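Local coordinates for protein 3-phytase (PDB 2WNH) that probably hydrolyses phosphate esters of phytate (inositol hexakisphosphate), acting as a histidine acid phosphatase, at residues 29-32 and 33-36; 167-170 and 171-175; 210-213 and 214-217; 232-235 and 236-239; 353-356 and 357-360. The protein carries 3 engineered substitutions. All coordinates share one frame; numbering follows the deposited sequence.

Interaction 1. Residues 29-32 and 33-36; sequences PPTA and GNRE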
loop_
_atom_site.group_PDB
_atom_site.type_symbol
_atom_site.label_atom_id
_atom_site.label_comp_id
_atom_site.label_asym_id
_atom_site.label_seq_id
_atom_site.Cartn_x
_atom_site.Cartn_y
_atom_site.Cartn_z
ATOM N N PRO B 29 16.285 24.461 17.070
ATOM C CA PRO B 29 16.706 25.875 17.085
ATOM C C PRO B 29 17.852 25.977 18.084
ATOM O O PRO B 29 18.158 24.994 18.777
ATOM C CB PRO B 29 15.476 26.605 17.636
ATOM C CG PRO B 29 14.317 25.592 17.497
ATOM C CD PRO B 29 14.996 24.273 17.744
ATOM N N PRO B 30 18.475 27.168 18.204
ATOM C CA PRO B 30 19.484 27.321 19.256
ATOM C C PRO B 30 18.901 26.931 20.615
ATOM O O PRO B 30 17.705 27.065 20.837
ATOM C CB PRO B 30 19.782 28.845 19.237
ATOM C CG PRO B 30 18.647 29.462 18.493
ATOM C CD PRO B 30 18.256 28.423 17.464
ATOM N N THR B 31 19.726 26.474 21.547
ATOM C CA THR B 31 19.236 26.317 22.907
ATOM C C THR B 31 19.053 27.704 23.532
ATOM O O THR B 31 19.553 28.688 23.004
ATOM C CB THR B 31 20.211 25.538 23.764
ATOM O OG1 THR B 31 21.397 26.318 23.900
ATOM C CG2 THR B 31 20.582 24.196 23.105
ATOM N N ALA B 32 18.330 27.770 24.643
ATOM C CA ALA B 32 18.145 29.038 25.348
ATOM C C ALA B 32 19.491 29.697 25.660
ATOM O O ALA B 32 19.660 30.891 25.401
ATOM C CB ALA B 32 17.320 28.851 26.607
ATOM N N GLY B 33 20.445 28.911 26.171
ATOM C CA GLY B 33 21.795 29.396 26.453
ATOM C C GLY B 33 22.515 29.913 25.229
ATOM O O GLY B 33 23.135 30.994 25.273
ATOM N N ASN B 34 22.448 29.137 24.135
ATOM C CA ASN B 34 23.031 29.537 22.854
ATOM C C ASN B 34 22.492 30.894 22.428
ATOM O O ASN B 34 23.247 31.758 22.006
ATOM C CB ASN B 34 22.668 28.571 21.716
ATOM C CG ASN B 34 23.359 27.213 21.803
ATOM O OD1 ASN B 34 22.910 26.254 21.142
ATOM N ND2 ASN B 34 24.432 27.105 22.597
ATOM N N ARG B 35 21.176 31.057 22.494
ATOM C CA ARG B 35 20.550 32.309 22.056
ATOM C C ARG B 35 21.095 33.508 22.834
ATOM O O ARG B 35 21.484 34.512 22.228
ATOM C CB ARG B 35 19.033 32.265 22.201
ATOM C CG ARG B 35 18.355 33.561 21.747
ATOM C CD ARG B 35 16.828 33.459 21.762
ATOM N NE ARG B 35 16.323 32.456 20.822
ATOM C CZ ARG B 35 16.207 32.626 19.512
ATOM N NH1 ARG B 35 16.573 33.759 18.930
ATOM N NH2 ARG B 35 15.719 31.646 18.772
ATOM N N GLU B 36 21.115 33.384 24.164
ATOM C CA GLU B 36 21.666 34.439 25.027
ATOM C C GLU B 36 23.035 34.870 24.530
ATOM O O GLU B 36 23.304 36.066 24.379
ATOM C CB GLU B 36 21.801 33.949 26.467
ATOM C CG GLU B 36 20.521 33.963 27.279
ATOM C CD GLU B 36 20.717 33.511 28.735
ATOM O OE1 GLU B 36 21.785 32.938 29.082
ATOM O OE2 GLU B 36 19.783 33.725 29.538
#
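T31 and N34 form a capping box at the start of helix 32-42, a standard device for closing a helix N-terminus. T31, the N-cap residue, accepts the backbone N-H of N34 on its hydroxyl oxygen, with N34 N to T31 OG1 at 3.0 Å and the bond nearly straight. The return half runs from T31 N to N34 OD1 over 3.2 Å, and here the N-H comes from above the amide carbonyl plane of N34, 42° out of it. Two torsions make the exchange possible: OG1 of T31 sits between its own backbone N and carbonyl carbon (chi1 66°), which turns it to the helix end, while CG of N34 lies beside the backbone N (chi1 -71°) and swings the amide back over T31. Behind the cap the regular helical bonding begins, with R35 N to T31 O and E36 N to A32 O. P30 backs the box, its CB resting 3.8 Å from N34 CB, and it also leans on T213 of helix 204-219. The extended first part of R35 carries its guanidinium to D53 and E39, which it meets in salt bridges, and one face of that group is covered by the proline ring, P30 CG lying 3.7 Å from R35 NH2.

Interaction 2. Residues 167-170 and 171-175; sequences TIQL and LKQAV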
loop_
_atom_site.group_PDB
_atom_site.type_symbol
_atom_site.label_atom_id
_atom_site.label_comp_id
_atom_site.label_asym_id
_atom_site.label_seq_id
_atom_site.Cartn_x
_atom_site.Cartn_y
_atom_site.Cartn_z
ATOM N N THR B 167 38.033 32.738 7.742
ATOM C CA THR B 167 36.761 32.154 8.159
ATOM C C THR B 167 36.020 33.102 9.111
ATOM O O THR B 167 34.812 33.327 8.982
ATOM C CB THR B 167 36.997 30.785 8.840
ATOM O OG1 THR B 167 37.746 29.937 7.960
ATOM C CG2 THR B 167 35.649 30.109 9.194
ATOM N N ILE B 168 36.760 33.690 10.054
ATOM C CA ILE B 168 36.181 34.663 10.963
ATOM C C ILE B 168 35.534 35.810 10.175
ATOM O O ILE B 168 34.442 36.255 10.513
ATOM C CB ILE B 168 37.237 35.189 11.992
ATOM C CG1 ILE B 168 37.763 34.006 12.828
ATOM C CG2 ILE B 168 36.629 36.272 12.889
ATOM C CD1 ILE B 168 39.032 34.299 13.649
ATOM N N GLN B 169 36.211 36.247 9.112
ATOM C CA GLN B 169 35.716 37.324 8.247
ATOM C C GLN B 169 34.399 36.960 7.535
ATOM O O GLN B 169 33.451 37.754 7.524
ATOM C CB GLN B 169 36.821 37.745 7.259
ATOM C CG GLN B 169 36.429 38.832 6.249
ATOM C CD GLN B 169 35.845 40.104 6.881
ATOM O OE1 GLN B 169 36.276 40.556 7.955
ATOM N NE2 GLN B 169 34.864 40.694 6.196
ATOM N N LEU B 170 34.331 35.741 7.000
ATOM C CA LEU B 170 33.082 35.221 6.419
ATOM C C LEU B 170 31.941 35.202 7.420
ATOM O O LEU B 170 30.817 35.561 7.070
ATOM C CB LEU B 170 33.286 33.836 5.805
ATOM C CG LEU B 170 34.251 33.711 4.625
ATOM C CD1 LEU B 170 34.351 32.268 4.224
ATOM C CD2 LEU B 170 33.818 34.562 3.435
ATOM N N LEU B 171 32.213 34.783 8.660
ATOM C CA LEU B 171 31.186 34.799 9.699
ATOM C C LEU B 171 30.735 36.230 10.017
ATOM O O LEU B 171 29.541 36.492 10.132
ATOM C CB LEU B 171 31.645 34.063 10.973
ATOM C CG LEU B 171 30.628 33.987 12.128
ATOM C CD1 LEU B 171 29.349 33.176 11.753
ATOM C CD2 LEU B 171 31.251 33.418 13.380
ATOM N N LYS B 172 31.696 37.145 10.147
ATOM C CA LYS B 172 31.393 38.552 10.422
ATOM C C LYS B 172 30.474 39.134 9.355
ATOM O O LYS B 172 29.474 39.783 9.680
ATOM C CB LYS B 172 32.685 39.379 10.519
ATOM C CG LYS B 172 32.487 40.717 11.210
ATOM C CD LYS B 172 33.795 41.484 11.320
ATOM C CE LYS B 172 33.645 42.718 12.211
ATOM N NZ LYS B 172 34.979 43.196 12.722
ATOM N N GLN B 173 30.810 38.883 8.092
ATOM C CA GLN B 173 29.993 39.331 6.948
ATOM C C GLN B 173 28.539 38.863 7.029
ATOM O O GLN B 173 27.620 39.589 6.628
ATOM C CB GLN B 173 30.586 38.823 5.643
ATOM C CG GLN B 173 31.841 39.543 5.194
ATOM C CD GLN B 173 32.544 38.839 4.036
ATOM O OE1 GLN B 173 33.721 39.085 3.776
ATOM N NE2 GLN B 173 31.829 37.959 3.342
ATOM N N ALA B 174 28.336 37.648 7.537
ATOM C CA ALA B 174 27.002 37.053 7.589
ATOM C C ALA B 174 26.168 37.597 8.742
ATOM O O ALA B 174 24.954 37.774 8.595
ATOM C CB ALA B 174 27.107 35.511 7.683
ATOM N N VAL B 175 26.810 37.869 9.879
ATOM C CA VAL B 175 26.078 38.104 11.137
ATOM C C VAL B 175 26.149 39.518 11.747
ATOM O O VAL B 175 25.322 39.875 12.600
ATOM C CB VAL B 175 26.410 37.036 12.234
ATOM C CG1 VAL B 175 26.297 35.608 11.671
ATOM C CG2 VAL B 175 27.801 37.273 12.844
#
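Q169 and Q173, one helical turn apart on helix 165-175, cross at about a right angle and join their amides on the exposed side of the helix. The planes of the two amides stand 59° apart, yet the bond between them is well aligned: Q169 NE2 donates to Q173 OE1 over 3.1 Å, in the carbonyl plane of the acceptor and on a lone pair, with the oxygen only 8° from the plane of the donor amide. Q169 reaches this place by leaving the backbone with CG anti to N (chi1 178°) and then bending at chi2, which folds its amide toward the next turn; Q173 remains extended beyond CG. Beneath the pair, Q173 N donates to Q169 O at 2.9 Å, so main chain and side chains link the same two residues. L170 lies obliquely to Q173, its CD2 3.9 Å from the amide nitrogen Q173 NE2. L171 faces inward instead, against M207, V211 and L214 of helix 204-219 and L244 of helix 243-250. The pattern is that of an amphipathic helix packed by its inner side on helices 204-219 and 243-250: an i to i+4 glutamine pair outside, with L171 inside.

Interaction 3. Residues 210-213 and 214-217; sequences MVET and LRLG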
loop_
_atom_site.group_PDB
_atom_site.type_symbol
_atom_site.label_atom_id
_atom_site.label_comp_id
_atom_site.label_asym_id
_atom_site.label_seq_id
_atom_site.Cartn_x
_atom_site.Cartn_y
_atom_site.Cartn_z
ATOM N N MET B 210 27.437 30.218 16.951
ATOM C CA MET B 210 26.848 30.929 15.812
ATOM C C MET B 210 26.828 30.061 14.552
ATOM O O MET B 210 25.811 29.981 13.876
ATOM C CB MET B 210 27.591 32.247 15.551
ATOM C CG MET B 210 27.325 33.302 16.597
ATOM S SD MET B 210 28.300 34.789 16.204
ATOM C CE MET B 210 29.729 34.500 17.182
ATOM N N VAL B 211 27.959 29.429 14.241
ATOM C CA VAL B 211 28.089 28.550 13.074
ATOM C C VAL B 211 27.131 27.349 13.146
ATOM O O VAL B 211 26.480 27.033 12.161
ATOM C CB VAL B 211 29.548 28.102 12.883
ATOM C CG1 VAL B 211 29.665 26.963 11.850
ATOM C CG2 VAL B 211 30.400 29.307 12.468
ATOM N N GLU B 212 27.035 26.705 14.304
ATOM C CA GLU B 212 26.029 25.629 14.484
ATOM C C GLU B 212 24.605 26.129 14.214
ATOM O O GLU B 212 23.836 25.465 13.508
ATOM C CB GLU B 212 26.121 25.022 15.878
ATOM C CG GLU B 212 25.199 23.788 16.096
ATOM C CD GLU B 212 25.587 22.560 15.266
ATOM O OE1 GLU B 212 26.790 22.340 14.985
ATOM O OE2 GLU B 212 24.665 21.777 14.916
ATOM N N THR B 213 24.262 27.290 14.766
ATOM C CA THR B 213 22.927 27.876 14.548
ATOM C C THR B 213 22.643 28.132 13.054
ATOM O O THR B 213 21.535 27.848 12.561
ATOM C CB THR B 213 22.747 29.174 15.372
ATOM O OG1 THR B 213 22.993 28.899 16.762
ATOM C CG2 THR B 213 21.338 29.751 15.192
ATOM N N LEU B 214 23.633 28.667 12.344
ATOM C CA LEU B 214 23.485 28.897 10.906
ATOM C C LEU B 214 23.355 27.575 10.154
ATOM O O LEU B 214 22.500 27.446 9.278
ATOM C CB LEU B 214 24.642 29.750 10.367
ATOM C CG LEU B 214 24.713 31.157 10.985
ATOM C CD1 LEU B 214 25.988 31.824 10.511
ATOM C CD2 LEU B 214 23.511 32.026 10.629
ATOM N N ARG B 215 24.199 26.597 10.505
ATOM C CA ARG B 215 24.130 25.274 9.880
ATOM C C ARG B 215 22.770 24.624 10.106
ATOM O O ARG B 215 22.188 24.032 9.184
ATOM C CB ARG B 215 25.228 24.353 10.432
ATOM C CG ARG B 215 25.125 22.904 9.903
ATOM C CD ARG B 215 24.332 22.005 10.885
ATOM N NE ARG B 215 25.220 21.560 11.964
ATOM C CZ ARG B 215 26.185 20.661 11.801
ATOM N NH1 ARG B 215 26.377 20.086 10.623
ATOM N NH2 ARG B 215 26.975 20.337 12.818
ATOM N N LEU B 216 22.285 24.705 11.343
ATOM C CA LEU B 216 20.951 24.170 11.687
ATOM C C LEU B 216 19.827 24.920 10.957
ATOM O O LEU B 216 18.934 24.278 10.389
ATOM C CB LEU B 216 20.725 24.172 13.214
ATOM C CG LEU B 216 21.555 23.138 13.995
ATOM C CD1 LEU B 216 21.527 23.450 15.481
ATOM C CD2 LEU B 216 21.098 21.708 13.708
ATOM N N GLY B 217 19.884 26.257 10.921
ATOM C CA GLY B 217 18.903 27.045 10.129
ATOM C C GLY B 217 18.873 26.745 8.624
ATOM O O GLY B 217 17.777 26.747 8.018
#
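E212 and R215 supply the ionic part of this contact, a salt bridge between residues three apart on helix 204-219. R215 grips the carboxylate side-on with two nitrogens, one to each oxygen: NH2 meets OE1 of E212 at 3.0 Å on its syn side, whereas NE meets OE2 of E212, also at 3.0 Å, from well above the carboxylate plane. This difference is consistent with the 58° between the planes of the two flat groups. Both side chains leave the backbone with CG anti to N and run side by side in the same direction; a bend at chi2 in E212 and bends at chi2 and chi3 in R215 then bring their ends together.

The second kind of contact is apolar. L216 crosses E212 obliquely, its CD1 lying 3.7 Å from E212 CG. L214 turns its end toward L171 and V175 of helix 165-175.

Backbone bonds complete the set, from L214 N to M210 O through to G217 N to T213 O, the last at 2.8 Å. T213 also bonds through OG1 to the carbonyl of N209, one turn back.

All eight residues are buried, and the charges are arranged accordingly. R24 belongs to the Arg-His-Gly sequence of the histidine acid phosphatase signature, and its salt bridge to E212 OE2 probably ties helix 204-219 to the end of strand 14-24. N314 accepts from R215 NH1 and, with E212, helps to hold the guanidinium in place. The buried carboxylate is thus paired with two arginines, R24 and R215, both of which reach OE2.

Interaction 4. Residues 232-235 and 236-239; sequences IAQA and SQIT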
loop_
_atom_site.group_PDB
_atom_site.type_symbol
_atom_site.label_atom_id
_atom_site.label_comp_id
_atom_site.label_asym_id
_atom_site.label_seq_id
_atom_site.Cartn_x
_atom_site.Cartn_y
_atom_site.Cartn_z
ATOM N N ILE B 232 23.333 34.645 3.452
ATOM C CA ILE B 232 23.751 33.295 3.056
ATOM C C ILE B 232 22.685 32.675 2.166
ATOM O O ILE B 232 21.535 32.540 2.574
ATOM C CB ILE B 232 24.045 32.372 4.271
ATOM C CG1 ILE B 232 25.285 32.888 5.035
ATOM C CG2 ILE B 232 24.246 30.915 3.801
ATOM C CD1 ILE B 232 25.590 32.172 6.338
ATOM N N ALA B 233 23.083 32.298 0.962
ATOM C CA ALA B 233 22.127 31.818 -0.028
ATOM C C ALA B 233 22.470 30.468 -0.662
ATOM O O ALA B 233 21.668 29.912 -1.412
ATOM C CB ALA B 233 21.940 32.872 -1.094
ATOM N N GLN B 234 23.664 29.947 -0.400
ATOM C CA GLN B 234 24.031 28.621 -0.886
ATOM C C GLN B 234 24.754 27.794 0.171
ATOM O O GLN B 234 25.332 28.349 1.104
ATOM C CB GLN B 234 24.863 28.696 -2.168
ATOM C CG GLN B 234 25.970 29.732 -2.152
ATOM C CD GLN B 234 26.653 29.875 -3.508
ATOM O OE1 GLN B 234 26.628 30.947 -4.118
ATOM N NE2 GLN B 234 27.265 28.791 -3.988
ATOM N N ALA B 235 24.702 26.471 0.005
ATOM C CA ALA B 235 25.274 25.525 0.968
ATOM C C ALA B 235 26.777 25.734 1.171
ATOM O O ALA B 235 27.291 25.567 2.278
ATOM C CB ALA B 235 24.987 24.068 0.547
ATOM N N SER B 236 27.472 26.103 0.103
ATOM C CA SER B 236 28.927 26.311 0.156
ATOM C C SER B 236 29.300 27.372 1.185
ATOM O O SER B 236 30.372 27.318 1.783
ATOM C CB SER B 236 29.447 26.707 -1.224
ATOM O OG SER B 236 28.915 27.960 -1.611
ATOM N N GLN B 237 28.417 28.342 1.397
ATOM C CA GLN B 237 28.665 29.393 2.376
ATOM C C GLN B 237 28.577 28.887 3.809
ATOM O O GLN B 237 29.235 29.429 4.693
ATOM C CB GLN B 237 27.688 30.539 2.199
ATOM C CG GLN B 237 27.939 31.369 0.961
ATOM C CD GLN B 237 26.852 32.387 0.770
ATOM O OE1 GLN B 237 25.739 32.049 0.378
ATOM N NE2 GLN B 237 27.160 33.648 1.062
ATOM N N ILE B 238 27.742 27.874 4.051
ATOM C CA ILE B 238 27.729 27.218 5.366
ATOM C C ILE B 238 29.013 26.416 5.533
ATOM O O ILE B 238 29.686 26.521 6.567
ATOM C CB ILE B 238 26.476 26.308 5.547
ATOM C CG1 ILE B 238 25.202 27.156 5.520
ATOM C CG2 ILE B 238 26.550 25.480 6.849
ATOM C CD1 ILE B 238 25.044 28.091 6.700
ATOM N N THR B 239 29.349 25.622 4.521
ATOM C CA THR B 239 30.581 24.814 4.515
ATOM C C THR B 239 31.822 25.642 4.859
ATOM O O THR B 239 32.672 25.207 5.657
ATOM C CB THR B 239 30.771 24.130 3.146
ATOM O OG1 THR B 239 29.654 23.272 2.901
ATOM C CG2 THR B 239 32.061 23.321 3.106
#
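Q237 links the short helix 235-239 to the loop after helix 204-219, in a side-chain-to-backbone arrangement at the helix N-terminus that joins it to A233 and Q234. Just before it in sequence, S236 lies near Q234, with S236 OG 3.0 Å from Q234 NE2. Q237 itself carries most of the contact. Its side chain runs extended, sliding past I232 in the opposite direction, and its single amide oxygen, OE1, takes two backbone N-H groups of the preceding loop: A233 N at 2.7 Å and Q234 N at 3.1 Å. The donor from Q234 lies in the carbonyl plane, whereas that from A233 is tilted 28° from it. Q237 N in turn donates to Q234 O over 3.1 Å, from above the plane of that carbonyl. I238 then turns inward, crossing I232 at about a right angle with CD1 4.1 Å from I232 CG2, and it also packs on L214 and W218 of helix 204-219. T239 closes the turn, its N donating to A235 O at 3.0 Å, while its hydroxyl bonds to G309 O. With K231 O accepting from NE2, both ends of the Q237 amide are held by main-chain groups, which fixes its rotation and means that one neutral side chain satisfies loop N-H groups lying just ahead of the helix.

Interaction 5. Residues 353-356 and 357-360; sequences TPDA and QHPM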
loop_
_atom_site.group_PDB
_atom_site.type_symbol
_atom_site.label_atom_id
_atom_site.label_comp_id
_atom_site.label_asym_id
_atom_site.label_seq_id
_atom_site.Cartn_x
_atom_site.Cartn_y
_atom_site.Cartn_z
ATOM N N THR B 353 14.944 12.018 0.575
ATOM C CA THR B 353 15.143 10.695 1.173
ATOM C C THR B 353 16.455 10.094 0.693
ATOM O O THR B 353 16.743 10.157 -0.503
ATOM C CB THR B 353 14.038 9.693 0.832
ATOM O OG1 THR B 353 12.804 10.389 0.651
ATOM C CG2 THR B 353 13.904 8.702 1.999
ATOM N N PRO B 354 17.244 9.506 1.620
ATOM C CA PRO B 354 18.508 8.879 1.244
ATOM C C PRO B 354 18.273 7.532 0.606
ATOM O O PRO B 354 18.644 6.497 1.187
ATOM C CB PRO B 354 19.239 8.701 2.574
ATOM C CG PRO B 354 18.198 8.707 3.619
ATOM C CD PRO B 354 16.982 9.413 3.072
ATOM N N ASP B 355 17.657 7.564 -0.573
ATOM C CA ASP B 355 17.486 6.401 -1.430
ATOM C C ASP B 355 18.757 6.109 -2.224
ATOM O O ASP B 355 19.752 6.832 -2.126
ATOM C CB ASP B 355 16.297 6.613 -2.395
ATOM C CG ASP B 355 16.505 7.787 -3.374
ATOM O OD1 ASP B 355 17.645 8.227 -3.618
ATOM O OD2 ASP B 355 15.492 8.277 -3.922
ATOM N N ALA B 356 18.711 5.059 -3.040
ATOM C CA ALA B 356 19.861 4.657 -3.858
ATOM C C ALA B 356 20.507 5.788 -4.691
ATOM O O ALA B 356 21.704 5.739 -4.973
ATOM C CB ALA B 356 19.479 3.459 -4.747
ATOM N N GLN B 357 19.735 6.813 -5.048
ATOM C CA GLN B 357 20.221 7.905 -5.922
ATOM C C GLN B 357 20.799 9.137 -5.202
ATOM O O GLN B 357 21.478 9.968 -5.823
ATOM C CB GLN B 357 19.113 8.362 -6.880
ATOM C CG GLN B 357 18.652 7.313 -7.900
ATOM C CD GLN B 357 17.306 6.701 -7.559
ATOM O OE1 GLN B 357 17.204 5.785 -6.728
ATOM N NE2 GLN B 357 16.255 7.196 -8.214
ATOM N N HIS B 358 20.493 9.271 -3.913
ATOM C CA HIS B 358 21.007 10.359 -3.062
ATOM C C HIS B 358 21.379 9.690 -1.762
ATOM O O HIS B 358 20.692 9.870 -0.746
ATOM C CB HIS B 358 19.928 11.393 -2.749
ATOM C CG HIS B 358 19.212 11.918 -3.949
ATOM N ND1 HIS B 358 18.258 11.184 -4.624
ATOM C CD2 HIS B 358 19.282 13.116 -4.573
ATOM C CE1 HIS B 358 17.785 11.904 -5.624
ATOM N NE2 HIS B 358 18.394 13.077 -5.619
ATOM N N PRO B 359 22.464 8.896 -1.783
ATOM C CA PRO B 359 22.755 8.021 -0.664
ATOM C C PRO B 359 23.288 8.820 0.529
ATOM O O PRO B 359 23.763 9.960 0.369
ATOM C CB PRO B 359 23.833 7.081 -1.228
ATOM C CG PRO B 359 24.536 7.883 -2.223
ATOM C CD PRO B 359 23.488 8.784 -2.841
ATOM N N MET B 360 23.166 8.232 1.712
ATOM C CA MET B 360 23.821 8.784 2.895
ATOM C C MET B 360 25.301 8.976 2.589
ATOM O O MET B 360 25.911 8.165 1.883
ATOM C CB MET B 360 23.692 7.830 4.085
ATOM C CG MET B 360 22.279 7.609 4.548
ATOM S SD MET B 360 21.614 9.078 5.376
ATOM C CE MET B 360 22.505 9.097 6.924
#
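A single carboxylate oxygen, OD1 of D355, gathers N-H groups from both the side chain and the backbone of the residues that follow it. H358 ND1 donates to it over 3.2 Å in a nearly straight His-carboxylate hydrogen bond; ND1 approaches on the syn side, and the oxygen lies at the edge of the imidazole, in the ring plane. Q357 N reaches the same atom at 2.9 Å from the opposite face of the carboxylate, 49° out of its plane, which makes an Asx turn, and H358 N adds a weak third bond. The side chain of D355 can turn back over the chain in this way because CG sits between the backbone N and the carbonyl carbon (chi1 63°). H358 then lies alongside D355, the two pointing the same way with ring and carboxylate 41° apart, while the amide of Q357 is stacked almost parallel to the carboxylate.

The backbone beneath is a type I beta turn from D355 to H358, closed by H358 N to D355 O at 3.1 Å. Just ahead of it, P354 is the centre of an inverse gamma turn and sends its CA-H toward H358 O, at 3.1 Å between P354 CA and that oxygen. P354 and M360 flank the loop side by side, with P354 CB 3.7 Å from M360 SD, and both rest on helix 58-77, at E70 and K67 respectively.

H358 binds magnesium in a crystal structure of this protein, though no metal is bound to it here. The His-carboxylate bond helps to fix the imidazole, consistent with NE2 being the nitrogen that meets the metal, and so probably orients the ligand of a surface metal site.

Overall arrangement
Burial separates these five local contacts. Interaction 3 is wholly buried and lies at the middle of a helical cluster: its L214 touches L171 and V175 of interaction 2 and I232 and I238 of interaction 4, while T213 meets P30 of interaction 1. Interactions 1, 2 and 4 are only partly buried and each touch it, turning apolar groups toward helix 204-219. Interaction 5 stands apart on the surface, its centre about 24 Å from that of interaction 3. The chemistry follows place: balanced charges in the core, neutral side-chain oxygens taking backbone N-H groups at the two helix starts, an amide pair on the exposed flank, and a carboxylate-imidazole bond in the loop.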